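Local coordinates for protein iron-containing superoxide dismutase B2 (Trypanosoma brucei, PDB 3ESF) that probably destroys superoxide radicals, using an active-site iron(III) ion to convert them into hydrogen peroxide and molecular oxygen, at residues 125-130 with 154-159. The protein carries 1 engineered substitution. Sequence-based numbering, arbitrary orientation.
Engineered in segment 154-159: Thr159 (natural residue Ala).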
ATOM      1  N   TRP A 125       1.557   5.798   7.204  1.00 20.12           N
ATOM      2  CA  TRP A 125       1.412   5.897   8.653  1.00 20.14           C
ATOM      3  C   TRP A 125       0.987   7.325   8.992  1.00 19.83           C
ATOM      4  O   TRP A 125       1.562   8.274   8.450  1.00 19.43           O
ATOM      5  CB  TRP A 125       2.755   5.639   9.358  1.00 20.06           C
ATOM      6  CG  TRP A 125       3.328   4.298   9.105  1.00 18.91           C
ATOM      7  CD1 TRP A 125       4.086   3.915   8.025  1.00 18.36           C
ATOM      8  CD2 TRP A 125       3.193   3.157   9.936  1.00 18.82           C
ATOM      9  NE1 TRP A 125       4.405   2.594   8.125  1.00 20.15           N
ATOM     10  CE2 TRP A 125       3.873   2.095   9.291  1.00 18.97           C
ATOM     11  CE3 TRP A 125       2.557   2.915  11.164  1.00 18.63           C
ATOM     12  CZ2 TRP A 125       3.947   0.816   9.833  1.00 17.93           C
ATOM     13  CZ3 TRP A 125       2.610   1.609  11.693  1.00 19.88           C
ATOM     14  CH2 TRP A 125       3.300   0.590  11.016  1.00 18.09           C
ATOM     15  N   ALA A 126       0.010   7.468   9.885  1.00 20.06           N
ATOM     16  CA  ALA A 126      -0.351   8.788  10.424  1.00 19.82           C
ATOM     17  C   ALA A 126       0.206   8.884  11.815  1.00 19.71           C
ATOM     18  O   ALA A 126       0.057   7.944  12.617  1.00 20.29           O
ATOM     19  CB  ALA A 126      -1.846   9.018  10.412  1.00 19.17           C
ATOM     20  N   TRP A 127       0.871  10.003  12.104  1.00 19.32           N
ATOM     21  CA  TRP A 127       1.512  10.182  13.393  1.00 19.41           C
ATOM     22  C   TRP A 127       1.024  11.436  14.108  1.00 19.24           C
ATOM     23  O   TRP A 127       0.669  12.435  13.481  1.00 18.74           O
ATOM     24  CB  TRP A 127       3.032  10.337  13.258  1.00 19.45           C
ATOM     25  CG  TRP A 127       3.765   9.213  12.590  1.00 19.79           C
ATOM     26  CD1 TRP A 127       3.928   9.030  11.227  1.00 18.02           C
ATOM     27  CD2 TRP A 127       4.468   8.137  13.221  1.00 19.06           C
ATOM     28  NE1 TRP A 127       4.677   7.937  10.996  1.00 16.83           N
ATOM     29  CE2 TRP A 127       5.017   7.345  12.184  1.00 18.40           C
ATOM     30  CE3 TRP A 127       4.726   7.784  14.559  1.00 19.48           C
ATOM     31  CZ2 TRP A 127       5.777   6.210  12.433  1.00 19.57           C
ATOM     32  CZ3 TRP A 127       5.476   6.635  14.818  1.00 19.40           C
ATOM     33  CH2 TRP A 127       5.998   5.858  13.762  1.00 19.62           C
ATOM     34  N   LEU A 128       1.053  11.368  15.435  1.00 19.01           N
ATOM     35  CA  LEU A 128       1.178  12.556  16.253  1.00 18.50           C
ATOM     36  C   LEU A 128       2.657  12.573  16.661  1.00 18.10           C
ATOM     37  O   LEU A 128       3.171  11.563  17.129  1.00 17.88           O
ATOM     38  CB  LEU A 128       0.230  12.484  17.480  1.00 18.06           C
ATOM     39  CG  LEU A 128       0.275  13.601  18.548  1.00 18.46           C
ATOM     40  CD1 LEU A 128       0.084  15.000  17.945  1.00 19.56           C
ATOM     41  CD2 LEU A 128      -0.784  13.354  19.626  1.00 19.27           C
ATOM     42  N   VAL A 129       3.337  13.696  16.434  1.00 18.06           N
ATOM     43  CA  VAL A 129       4.727  13.858  16.842  1.00 17.78           C
ATOM     44  C   VAL A 129       4.913  15.173  17.569  1.00 18.17           C
ATOM     45  O   VAL A 129       4.102  16.095  17.444  1.00 17.65           O
ATOM     46  CB  VAL A 129       5.773  13.792  15.644  1.00 17.43           C
ATOM     47  CG1 VAL A 129       5.666  12.505  14.851  1.00 16.66           C
ATOM     48  CG2 VAL A 129       5.676  15.047  14.751  1.00 17.26           C
ATOM     49  N   GLN A 130       5.989  15.254  18.341  1.00 18.73           N
ATOM     50  CA  GLN A 130       6.381  16.513  18.949  1.00 18.95           C
ATOM     51  C   GLN A 130       7.689  16.977  18.326  1.00 19.32           C
ATOM     52  O   GLN A 130       8.640  16.199  18.202  1.00 18.67           O
ATOM     53  CB  GLN A 130       6.552  16.349  20.455  1.00 18.69           C
ATOM     54  CG  GLN A 130       6.816  17.695  21.185  1.00 18.65           C
ATOM     55  CD  GLN A 130       7.174  17.519  22.644  1.00 20.19           C
ATOM     56  OE1 GLN A 130       7.655  16.460  23.051  1.00 22.27           O
ATOM     57  NE2 GLN A 130       6.958  18.563  23.437  1.00 17.21           N
ATOM     58  N   LEU A 154      12.043  15.289  15.712  1.00 21.91           N
ATOM     59  CA  LEU A 154      10.704  14.708  15.856  1.00 21.94           C
ATOM     60  C   LEU A 154      10.671  13.507  16.790  1.00 21.98           C
ATOM     61  O   LEU A 154      11.437  12.547  16.637  1.00 22.53           O
ATOM     62  CB  LEU A 154      10.091  14.316  14.502  1.00 22.00           C
ATOM     63  CG  LEU A 154       9.852  15.376  13.421  1.00 21.79           C
ATOM     64  CD1 LEU A 154       8.933  14.816  12.338  1.00 21.79           C
ATOM     65  CD2 LEU A 154       9.278  16.696  13.982  1.00 22.90           C
ATOM     66  N   LYS A 155       9.767  13.577  17.761  1.00 21.25           N
ATOM     67  CA  LYS A 155       9.578  12.534  18.759  1.00 20.50           C
ATOM     68  C   LYS A 155       8.174  11.990  18.554  1.00 19.67           C
ATOM     69  O   LYS A 155       7.214  12.730  18.650  1.00 19.21           O
ATOM     70  CB  LYS A 155       9.763  13.124  20.171  1.00 20.36           C
ATOM     71  CG  LYS A 155       9.414  12.164  21.308  1.00 21.06           C
ATOM     72  CD  LYS A 155       9.805  12.753  22.682  1.00 20.95           C
ATOM     73  CE  LYS A 155       8.766  13.697  23.230  1.00 19.77           C
ATOM     74  NZ  LYS A 155       8.999  13.927  24.696  1.00 21.48           N
ATOM     75  N   PRO A 156       8.060  10.702  18.186  1.00 19.44           N
ATOM     76  CA  PRO A 156       6.734  10.160  17.972  1.00 19.22           C
ATOM     77  C   PRO A 156       5.974  10.009  19.296  1.00 18.72           C
ATOM     78  O   PRO A 156       6.570   9.716  20.333  1.00 17.66           O
ATOM     79  CB  PRO A 156       7.005   8.803  17.309  1.00 19.31           C
ATOM     80  CG  PRO A 156       8.350   8.426  17.757  1.00 19.85           C
ATOM     81  CD  PRO A 156       9.117   9.703  17.937  1.00 19.24           C
ATOM     82  N   ILE A 157       4.663  10.241  19.219  1.00 18.67           N
ATOM     83  CA  ILE A 157       3.764  10.197  20.368  1.00 18.42           C
ATOM     84  C   ILE A 157       2.759   9.071  20.121  1.00 18.95           C
ATOM     85  O   ILE A 157       2.548   8.222  20.972  1.00 19.15           O
ATOM     86  CB  ILE A 157       3.021  11.567  20.563  1.00 18.08           C
ATOM     87  CG1 ILE A 157       4.004  12.736  20.805  1.00 17.62           C
ATOM     88  CG2 ILE A 157       1.918  11.457  21.624  1.00 15.39           C
ATOM     89  CD1 ILE A 157       5.028  12.540  21.966  1.00 17.57           C
ATOM     90  N   LEU A 158       2.143   9.074  18.943  1.00 19.63           N
ATOM     91  CA  LEU A 158       1.169   8.043  18.560  1.00 20.67           C
ATOM     92  C   LEU A 158       1.295   7.722  17.083  1.00 20.51           C
ATOM     93  O   LEU A 158       1.701   8.574  16.302  1.00 20.61           O
ATOM     94  CB  LEU A 158      -0.275   8.516  18.807  1.00 21.81           C
ATOM     95  CG  LEU A 158      -0.964   8.593  20.169  1.00 23.86           C
ATOM     96  CD1 LEU A 158      -2.221   9.401  20.036  1.00 23.37           C
ATOM     97  CD2 LEU A 158      -1.261   7.214  20.783  1.00 25.11           C
ATOM     98  N   THR A 159       0.925   6.506  16.694  1.00 19.84           N
ATOM     99  CA  THR A 159       0.779   6.203  15.261  1.00 20.12           C
ATOM    100  C   THR A 159      -0.420   5.296  14.961  1.00 19.84           C
ATOM    101  O   THR A 159      -0.805   4.448  15.778  1.00 20.00           O
ATOM    102  CB  THR A 159       2.110   5.628  14.624  1.00 19.52           C
ATOM    103  OG1 THR A 159       2.083   5.767  13.188  1.00 21.45           O
ATOM    104  CG2 THR A 159       2.333   4.181  15.014  1.00 20.01           C
TER
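Gln130 and Lys155, a hydrogen-bonded pair in antiparallel strands, trade two backbone hydrogen bonds, the shorter from Gln130 N to Lys155 O (2.8 Å). Farther along, Leu128 O is gripped by both Ile157 N (2.9 Å) and Leu158 N (3.2 Å), which arrive from the same face of its carbonyl plane, while Leu128 N donates to Leu158 O. Two residues thus stand against one: a classic beta bulge, with Ile157 as the extra residue, its psi of -50° turned out of the extended range so that both N-H groups can reach Leu128 O. Past it, the engineered Thr159 bonds through OG1 to Ala126 O (3.0 Å), approaching from above the carbonyl plane. With OG1 anti to the backbone N (chi1 -161°), this hydroxyl also lies over the centre of the Trp127 ring system, and Thr159 CB makes a CH-pi contact 3.6 Å from the centroid of the six-membered ring. The same OG1 meets the edge of the Trp125 ring at CE3. Pro156 CB touches Trp127 CZ3 (3.6 Å), and beyond it Val129 CG2 meets Leu154 CD2 (4.0 Å). On the face of Leu128 and Leu158, the bulge residue adds Ile157 CG2 against Leu128 CD2 (3.9 Å). Gln130 and Lys155 run alongside each other, but Gln130 NE2 bonds to Lys135 O, and Lys155 NZ to Phe195 O and Gln194 O. Strand 124-131 is central in the three-stranded antiparallel sheet of the C-terminal domain, with 137-143 along its other edge. Helix 188-196 packs on Ile157 and Leu158, helix 64-81 on Trp127 and Pro156, and Trp125 meets the iron ligand His76 edge-to-face.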